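Local structure of putative methyl-accepting chemotaxis protein (6DB1) at residues I13-G27 / K66-M78. The protein is a putative chemoreceptor whose N-terminal domain, a dimeric four-helix bundle, probably senses chemical signals outside the cell. Numbering follows the deposited sequence. Where two conformers were deposited one is given.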
ATOM      1  N   ILE A  13      -3.259  21.921  -6.880  1.00 35.17           N
ATOM      2  CA  ILE A  13      -2.092  21.053  -6.862  1.00 33.18           C
ATOM      3  C   ILE A  13      -2.222  20.006  -5.750  1.00 30.30           C
ATOM      4  O   ILE A  13      -1.885  18.855  -5.982  1.00 28.99           O
ATOM      5  CB  ILE A  13      -0.812  21.891  -6.729  1.00 32.97           C
ATOM      6  CG1 ILE A  13      -0.774  22.972  -7.808  1.00 35.76           C
ATOM      7  CG2 ILE A  13       0.418  21.003  -6.776  1.00 32.51           C
ATOM      8  CD1 ILE A  13       0.274  24.028  -7.586  1.00 37.72           C
ATOM      9  N   ASP A  14      -2.736  20.375  -4.581  1.00 30.65           N
ATOM     10  CA  ASP A  14      -2.841  19.398  -3.483  1.00 31.06           C
ATOM     11  C   ASP A  14      -3.733  18.215  -3.879  1.00 30.17           C
ATOM     12  O   ASP A  14      -3.379  17.058  -3.624  1.00 28.43           O
ATOM     13  CB  ASP A  14      -3.424  20.010  -2.217  1.00 32.15           C
ATOM     14  CG  ASP A  14      -2.572  21.094  -1.657  1.00 34.59           C
ATOM     15  OD1 ASP A  14      -2.470  22.163  -2.277  1.00 34.75           O
ATOM     16  OD2 ASP A  14      -2.053  20.874  -0.544  1.00 36.38           O
ATOM     17  N   ARG A  15      -4.897  18.508  -4.468  1.00 31.53           N
ATOM     18  CA  ARG A  15      -5.792  17.432  -4.886  1.00 31.59           C
ATOM     19  C   ARG A  15      -5.138  16.544  -5.935  1.00 29.68           C
ATOM     20  O   ARG A  15      -5.311  15.329  -5.856  1.00 29.16           O
ATOM     21  CB  ARG A  15      -7.117  17.927  -5.457  1.00 36.45           C
ATOM     22  CG  ARG A  15      -8.098  18.388  -4.396  1.00 40.03           C
ATOM     23  CD  ARG A  15      -9.446  18.636  -5.025  1.00 44.00           C
ATOM     24  NE  ARG A  15     -10.065  17.423  -5.546  1.00 44.96           N
ATOM     25  CZ  ARG A  15     -11.220  17.425  -6.205  1.00 48.00           C
ATOM     26  NH1 ARG A  15     -11.743  16.298  -6.643  1.00 51.55           N
ATOM     27  NH2 ARG A  15     -11.840  18.563  -6.430  1.00 47.81           N
ATOM     28  N   HIS A  16      -4.403  17.106  -6.891  1.00 31.52           N
ATOM     29  CA  HIS A  16      -3.806  16.267  -7.947  1.00 32.37           C
ATOM     30  C   HIS A  16      -2.753  15.330  -7.334  1.00 30.09           C
ATOM     31  O   HIS A  16      -2.708  14.152  -7.648  1.00 27.47           O
ATOM     32  CB  HIS A  16      -3.200  17.121  -9.071  1.00 36.90           C
ATOM     33  CG  HIS A  16      -2.790  16.331 -10.273  1.00 42.56           C
ATOM     34  ND1 HIS A  16      -3.383  16.505 -11.503  1.00 46.27           N
ATOM     35  CD2 HIS A  16      -1.898  15.322 -10.435  1.00 44.93           C
ATOM     36  CE1 HIS A  16      -2.848  15.663 -12.371  1.00 48.15           C
ATOM     37  NE2 HIS A  16      -1.956  14.909 -11.747  1.00 41.10           N
ATOM     38  N   LEU A  17      -1.875  15.868  -6.478  0.50 29.04           N
ATOM     39  CA  LEU A  17      -0.853  15.032  -5.836  0.50 28.81           C
ATOM     40  C   LEU A  17      -1.539  13.898  -5.067  0.50 28.62           C
ATOM     41  O   LEU A  17      -1.173  12.733  -5.199  0.50 27.84           O
ATOM     42  CB  LEU A  17      -0.009  15.863  -4.866  0.50 29.50           C
ATOM     43  CG  LEU A  17       1.013  16.813  -5.477  0.50 30.01           C
ATOM     44  CD1 LEU A  17       1.659  17.663  -4.393  0.50 30.64           C
ATOM     45  CD2 LEU A  17       2.072  16.049  -6.253  0.50 30.67           C
ATOM     46  N   VAL A  18      -2.544  14.264  -4.280  1.00 29.67           N
ATOM     47  CA  VAL A  18      -3.270  13.286  -3.454  1.00 31.39           C
ATOM     48  C   VAL A  18      -3.917  12.198  -4.346  1.00 30.34           C
ATOM     49  O   VAL A  18      -3.882  11.018  -3.971  1.00 29.09           O
ATOM     50  CB  VAL A  18      -4.283  14.002  -2.543  1.00 34.09           C
ATOM     51  CG1 VAL A  18      -5.180  13.036  -1.786  1.00 35.87           C
ATOM     52  CG2 VAL A  18      -3.570  14.925  -1.575  1.00 36.55           C
ATOM     53  N   ARG A  19      -4.489  12.555  -5.501  0.70 30.26           N
ATOM     54  CA  ARG A  19      -5.056  11.524  -6.384  0.70 31.84           C
ATOM     55  C   ARG A  19      -3.927  10.574  -6.815  0.70 29.61           C
ATOM     56  O   ARG A  19      -4.101   9.381  -6.828  0.70 29.05           O
ATOM     57  CB  ARG A  19      -5.760  12.127  -7.610  0.70 35.88           C
ATOM     58  CG  ARG A  19      -7.124  12.752  -7.333  0.70 39.83           C
ATOM     59  CD  ARG A  19      -7.857  13.235  -8.584  0.70 44.49           C
ATOM     60  NE  ARG A  19      -7.365  14.505  -9.127  0.70 44.49           N
ATOM     61  CZ  ARG A  19      -7.990  15.674  -9.019  0.70 45.58           C
ATOM     62  NH1 ARG A  19      -7.406  16.771  -9.466  0.70 45.66           N
ATOM     63  NH2 ARG A  19      -9.195  15.743  -8.476  0.70 47.98           N
ATOM     64  N   GLN A  20      -2.760  11.112  -7.153  1.00 29.52           N
ATOM     65  CA  GLN A  20      -1.619  10.272  -7.560  1.00 29.47           C
ATOM     66  C   GLN A  20      -1.158   9.362  -6.411  1.00 27.88           C
ATOM     67  O   GLN A  20      -0.851   8.191  -6.642  1.00 25.70           O
ATOM     68  CB  GLN A  20      -0.424  11.121  -8.002  1.00 32.01           C
ATOM     69  CG  GLN A  20      -0.565  11.791  -9.359  1.00 34.64           C
ATOM     70  CD  GLN A  20       0.603  12.725  -9.601  1.00 37.99           C
ATOM     71  OE1 GLN A  20       0.695  13.799  -9.014  1.00 47.31           O
ATOM     72  NE2 GLN A  20       1.501  12.343 -10.482  1.00 36.46           N
HETATM   73  N   MSE A  21      -1.077   9.916  -5.197  0.50 27.06           N
HETATM   74  CA  MSE A  21      -0.639   9.151  -4.014  0.50 28.14           C
HETATM   75  C   MSE A  21      -1.635   8.044  -3.713  0.50 28.88           C
HETATM   76  O   MSE A  21      -1.255   6.957  -3.326  0.50 28.42           O
HETATM   77  CB  MSE A  21      -0.418  10.100  -2.815  0.50 27.88           C
HETATM   78  CG  MSE A  21      -0.062   9.357  -1.516  0.50 29.45           C
HETATM   79 SE   MSE A  21       0.162  10.629  -0.015  0.50 30.99          SE
HETATM   80  CE  MSE A  21       0.556  12.197  -1.145  0.50 29.11           C
ATOM     81  N   THR A  22      -2.920   8.321  -3.925  1.00 30.87           N
ATOM     82  CA  THR A  22      -3.985   7.349  -3.686  1.00 31.82           C
ATOM     83  C   THR A  22      -3.944   6.233  -4.735  1.00 30.20           C
ATOM     84  O   THR A  22      -4.082   5.078  -4.385  1.00 29.86           O
ATOM     85  CB  THR A  22      -5.359   8.031  -3.670  1.00 34.85           C
ATOM     86  OG1 THR A  22      -5.405   8.861  -2.508  1.00 35.34           O
ATOM     87  CG2 THR A  22      -6.506   7.043  -3.646  1.00 36.45           C
ATOM     88  N   VAL A  23      -3.755   6.583  -6.011  1.00 30.47           N
ATOM     89  CA  VAL A  23      -3.683   5.574  -7.072  1.00 29.92           C
ATOM     90  C   VAL A  23      -2.450   4.679  -6.858  1.00 29.27           C
ATOM     91  O   VAL A  23      -2.515   3.462  -7.081  1.00 29.88           O
ATOM     92  CB  VAL A  23      -3.697   6.229  -8.463  1.00 29.32           C
ATOM     93  CG1 VAL A  23      -3.327   5.256  -9.573  1.00 29.32           C
ATOM     94  CG2 VAL A  23      -5.047   6.864  -8.735  1.00 31.57           C
ATOM     95  N   LEU A  24      -1.339   5.269  -6.438  1.00 29.22           N
ATOM     96  CA  LEU A  24      -0.118   4.509  -6.173  1.00 29.58           C
ATOM     97  C   LEU A  24      -0.350   3.541  -4.998  1.00 29.22           C
ATOM     98  O   LEU A  24       0.071   2.389  -5.049  1.00 28.39           O
ATOM     99  CB  LEU A  24       1.030   5.491  -5.896  1.00 30.69           C
ATOM    100  CG  LEU A  24       2.386   4.872  -5.539  1.00 33.05           C
ATOM    101  CD1 LEU A  24       2.893   3.943  -6.635  1.00 32.75           C
ATOM    102  CD2 LEU A  24       3.417   5.963  -5.247  1.00 35.51           C
ATOM    103  N   SER A  25      -0.998   3.993  -3.928  1.00 30.04           N
ATOM    104  CA  SER A  25      -1.273   3.108  -2.774  1.00 31.22           C
ATOM    105  C   SER A  25      -2.213   1.967  -3.166  1.00 31.42           C
ATOM    106  O   SER A  25      -2.054   0.843  -2.727  1.00 31.82           O
ATOM    107  CB  SER A  25      -1.853   3.870  -1.626  1.00 32.35           C
ATOM    108  OG  SER A  25      -0.883   4.717  -1.060  1.00 33.16           O
ATOM    109  N   GLN A  26      -3.205   2.293  -3.978  1.00 32.89           N
ATOM    110  CA  GLN A  26      -4.147   1.312  -4.442  1.00 34.64           C
ATOM    111  C   GLN A  26      -3.407   0.280  -5.298  1.00 35.18           C
ATOM    112  O   GLN A  26      -3.692  -0.913  -5.194  1.00 36.30           O
ATOM    113  CB  GLN A  26      -5.282   1.984  -5.209  1.00 35.13           C
ATOM    114  CG  GLN A  26      -6.262   2.728  -4.318  1.00 37.76           C
ATOM    115  CD  GLN A  26      -7.201   3.614  -5.107  1.00 40.68           C
ATOM    116  OE1 GLN A  26      -6.918   4.024  -6.238  1.00 40.20           O
ATOM    117  NE2 GLN A  26      -8.321   3.951  -4.494  1.00 42.98           N
ATOM    118  N   GLY A  27      -2.473   0.740  -6.139  1.00 32.62           N
ATOM    119  CA  GLY A  27      -1.702  -0.169  -6.959  1.00 31.98           C
ATOM    120  C   GLY A  27      -0.893  -1.131  -6.099  1.00 34.28           C
ATOM    121  O   GLY A  27      -0.794  -2.318  -6.391  1.00 35.73           O
ATOM    122  N   LYS A  66      -4.863   0.299 -12.289  1.00 37.64           N
ATOM    123  CA  LYS A  66      -4.274   1.377 -11.501  1.00 35.62           C
ATOM    124  C   LYS A  66      -3.033   1.942 -12.200  1.00 32.36           C
ATOM    125  O   LYS A  66      -2.811   3.111 -12.117  1.00 31.18           O
ATOM    126  CB  LYS A  66      -4.031   0.928 -10.062  1.00 35.08           C
ATOM    127  CG  LYS A  66      -5.316   0.747  -9.275  1.00 37.25           C
ATOM    128  CD  LYS A  66      -6.173   1.995  -9.266  1.00 37.82           C
ATOM    129  CE  LYS A  66      -7.483   1.820  -8.536  1.00 40.92           C
ATOM    130  NZ  LYS A  66      -8.300   3.044  -8.657  1.00 42.13           N
ATOM    131  N   LEU A  67      -2.262   1.130 -12.905  1.00 32.89           N
ATOM    132  CA  LEU A  67      -1.129   1.653 -13.660  1.00 33.42           C
ATOM    133  C   LEU A  67      -1.643   2.590 -14.762  1.00 34.45           C
ATOM    134  O   LEU A  67      -1.079   3.641 -14.995  1.00 33.16           O
ATOM    135  CB  LEU A  67      -0.324   0.503 -14.272  1.00 34.34           C
ATOM    136  CG  LEU A  67       0.810   0.918 -15.211  1.00 34.44           C
ATOM    137  CD1 LEU A  67       1.868   1.727 -14.480  1.00 32.45           C
ATOM    138  CD2 LEU A  67       1.433  -0.304 -15.882  1.00 37.00           C
ATOM    139  N   GLU A  68      -2.704   2.192 -15.457  1.00 36.71           N
ATOM    140  CA  GLU A  68      -3.228   3.030 -16.526  1.00 40.01           C
ATOM    141  C   GLU A  68      -3.684   4.375 -15.950  1.00 39.69           C
ATOM    142  O   GLU A  68      -3.425   5.411 -16.527  1.00 39.79           O
ATOM    143  CB  GLU A  68      -4.380   2.332 -17.253  1.00 45.46           C
ATOM    144  CG  GLU A  68      -3.926   1.225 -18.183  1.00 49.86           C
ATOM    145  CD  GLU A  68      -2.795   1.606 -19.115  1.00 53.01           C
ATOM    146  OE1 GLU A  68      -1.642   1.261 -18.807  1.00 54.37           O
ATOM    147  OE2 GLU A  68      -3.069   2.260 -20.138  1.00 63.43           O
ATOM    148  N   GLU A  69      -4.329   4.343 -14.796  1.00 37.67           N
ATOM    149  CA  GLU A  69      -4.812   5.551 -14.138  1.00 38.19           C
ATOM    150  C   GLU A  69      -3.612   6.406 -13.685  1.00 36.68           C
ATOM    151  O   GLU A  69      -3.645   7.662 -13.767  1.00 36.72           O
ATOM    152  CB  GLU A  69      -5.689   5.138 -12.958  1.00 40.99           C
ATOM    153  CG  GLU A  69      -6.846   6.057 -12.668  1.00 46.47           C
ATOM    154  CD  GLU A  69      -7.601   5.676 -11.402  1.00 51.16           C
ATOM    155  OE1 GLU A  69      -8.045   6.610 -10.695  1.00 55.39           O
ATOM    156  OE2 GLU A  69      -7.721   4.453 -11.106  1.00 47.68           O
HETATM  157  N   MSE A  70      -2.539   5.748 -13.250  1.00 32.10           N
HETATM  158  CA  MSE A  70      -1.356   6.496 -12.807  1.00 30.09           C
HETATM  159  C   MSE A  70      -0.752   7.212 -13.964  1.00 31.15           C
HETATM  160  O   MSE A  70      -0.394   8.390 -13.846  1.00 29.24           O
HETATM  161  CB  MSE A  70      -0.293   5.618 -12.150  1.00 28.08           C
HETATM  162  CG  MSE A  70       0.736   6.450 -11.353  1.00 27.60           C
HETATM  163 SE   MSE A  70      -0.010   7.111  -9.650  1.00 27.81          SE
HETATM  164  CE  MSE A  70       1.578   8.114  -9.115  1.00 26.35           C
ATOM    165  N   LYS A  71      -0.658   6.521 -15.108  1.00 34.70           N
ATOM    166  CA  LYS A  71      -0.078   7.105 -16.337  1.00 37.86           C
ATOM    167  C   LYS A  71      -0.873   8.330 -16.810  1.00 39.77           C
ATOM    168  O   LYS A  71      -0.281   9.330 -17.256  1.00 40.90           O
ATOM    169  CB  LYS A  71      -0.081   6.081 -17.477  1.00 41.07           C
ATOM    170  CG  LYS A  71       0.982   4.996 -17.384  1.00 40.84           C
ATOM    171  CD  LYS A  71       0.843   3.961 -18.460  1.00 44.94           C
ATOM    172  CE  LYS A  71       2.052   3.063 -18.540  1.00 47.30           C
ATOM    173  NZ  LYS A  71       1.767   1.874 -19.370  1.00 50.55           N
ATOM    174  N   ALA A  72      -2.204   8.216 -16.767  1.00 38.73           N
ATOM    175  CA  ALA A  72      -3.109   9.289 -17.204  1.00 41.07           C
ATOM    176  C   ALA A  72      -2.940  10.551 -16.344  1.00 41.23           C
ATOM    177  O   ALA A  72      -3.170  11.647 -16.846  1.00 41.05           O
ATOM    178  CB  ALA A  72      -4.545   8.795 -17.194  1.00 43.07           C
ATOM    179  N   LEU A  73      -2.521  10.392 -15.079  1.00 38.19           N
ATOM    180  CA  LEU A  73      -2.328  11.503 -14.106  1.00 39.13           C
ATOM    181  C   LEU A  73      -0.901  12.066 -14.110  1.00 37.72           C
ATOM    182  O   LEU A  73      -0.673  13.112 -13.506  1.00 36.84           O
ATOM    183  CB  LEU A  73      -2.570  10.965 -12.685  1.00 39.43           C
ATOM    184  CG  LEU A  73      -3.992  10.554 -12.307  1.00 40.71           C
ATOM    185  CD1 LEU A  73      -4.017   9.997 -10.892  1.00 38.76           C
ATOM    186  CD2 LEU A  73      -4.966  11.716 -12.422  1.00 44.46           C
ATOM    187  N   SER A  74       0.035  11.406 -14.796  1.00 38.83           N
ATOM    188  CA  SER A  74       1.452  11.736 -14.708  1.00 38.48           C
ATOM    189  C   SER A  74       2.012  12.442 -15.960  1.00 42.16           C
ATOM    190  O   SER A  74       1.550  12.232 -17.103  1.00 43.05           O
ATOM    191  CB  SER A  74       2.195  10.467 -14.413  1.00 37.99           C
ATOM    192  OG  SER A  74       1.585   9.801 -13.303  1.00 39.57           O
ATOM    193  N   PRO A  75       3.048  13.263 -15.757  1.00 41.11           N
ATOM    194  CA  PRO A  75       3.650  13.513 -14.423  1.00 38.96           C
ATOM    195  C   PRO A  75       2.879  14.514 -13.559  1.00 40.70           C
ATOM    196  O   PRO A  75       3.052  14.519 -12.345  1.00 38.45           O
ATOM    197  CB  PRO A  75       4.997  14.168 -14.716  1.00 39.29           C
ATOM    198  CG  PRO A  75       4.721  14.914 -15.994  1.00 41.91           C
ATOM    199  CD  PRO A  75       3.894  13.915 -16.777  1.00 41.55           C
ATOM    200  N   GLY A  76       2.024  15.327 -14.171  1.00 43.53           N
ATOM    201  CA  GLY A  76       1.337  16.336 -13.386  1.00 47.06           C
ATOM    202  C   GLY A  76       2.338  17.281 -12.710  1.00 49.59           C
ATOM    203  O   GLY A  76       3.345  17.657 -13.306  1.00 48.16           O
ATOM    204  N   PRO A  77       2.085  17.654 -11.452  1.00 50.44           N
ATOM    205  CA  PRO A  77       2.941  18.555 -10.677  1.00 52.65           C
ATOM    206  C   PRO A  77       4.201  17.928 -10.064  1.00 49.46           C
ATOM    207  O   PRO A  77       5.044  18.645  -9.530  1.00 49.52           O
ATOM    208  CB  PRO A  77       2.055  18.976  -9.504  1.00 54.72           C
ATOM    209  CG  PRO A  77       1.278  17.733  -9.236  1.00 53.88           C
ATOM    210  CD  PRO A  77       0.959  17.211 -10.624  1.00 52.17           C
HETATM  211  N   MSE A  78       4.298  16.602 -10.144  0.50 47.32           N
HETATM  212  CA  MSE A  78       5.431  15.836  -9.594  0.50 45.84           C
HETATM  213  C   MSE A  78       6.613  15.848 -10.536  0.50 47.32           C
HETATM  214  O   MSE A  78       6.428  15.899 -11.763  0.50 47.17           O
HETATM  215  CB  MSE A  78       4.904  14.419  -9.353  0.50 41.66           C
HETATM  216  CG  MSE A  78       5.994  13.357  -9.295  0.50 38.84           C
HETATM  217 SE   MSE A  78       6.876  13.367  -7.534  0.50 38.00          SE
HETATM  218  CE  MSE A  78       5.323  13.648  -6.351  0.50 37.41           C
TER
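His-16 reaches from helix 13-46 to Leu-73, just before the turn 75-78, and its NE2 donates to Leu-73 O over 2.8 Å. The carbonyl oxygen lies in the imidazole plane and the donor meets a lone pair, a well-directed bond. With CG anti to the backbone N (chi1 -170°), the ring projects across the gap, and Pro-77 CD rests over one face, 3.4 Å from CD2. The proline ring also lies along apolar side chains, meeting Leu-17 CD2 through CG and Ile-13 CG2 through CB.

Gln-20 can be followed outward. CB touches the methyl CE of selenomethionine Met-70, CG lies against Leu-73 CB, and the extended chain carries the amide into the turn, where NE2 donates to Pro-75 O at 3.3 Å. That bond is bent, 141° at the hydrogen, and comes from above the carbonyl plane, while Met-78 N, closing the type II' turn, approaches from the other face. OE1 packs against Pro-77 CD, buried without a polar partner. Gly-76, near His-16 NE2, suits the turn through its positive phi.

Farther along, the antiparallel helices interlock knobs-into-holes. Branched Val-23 spreads its methyls, CG1 3.4 Å from Lys-66 O and CG2 against Glu-69, where Leu-73 CD1 also reaches it; flexible Met-70 bends at chi2, bringing SE 3.3 Å from Gln-20 O. Phe-135 of helix 110-144 touches both Gln-20 and Met-78, joining this seam to the bundle. At the far end Lys-66 NZ hydrogen-bonds Gln-26 OE1 from above the amide plane, at 3.0 Å; the Glu-69 carboxylate, on the lysine's own helix, probably stabilises the lysine charge through its syn lone pair. The chemistry implies apolar knobs in holes of mixed character, with a straight His-16 bond holding Leu-73 O and a looser Gln-20 bond touching the turn.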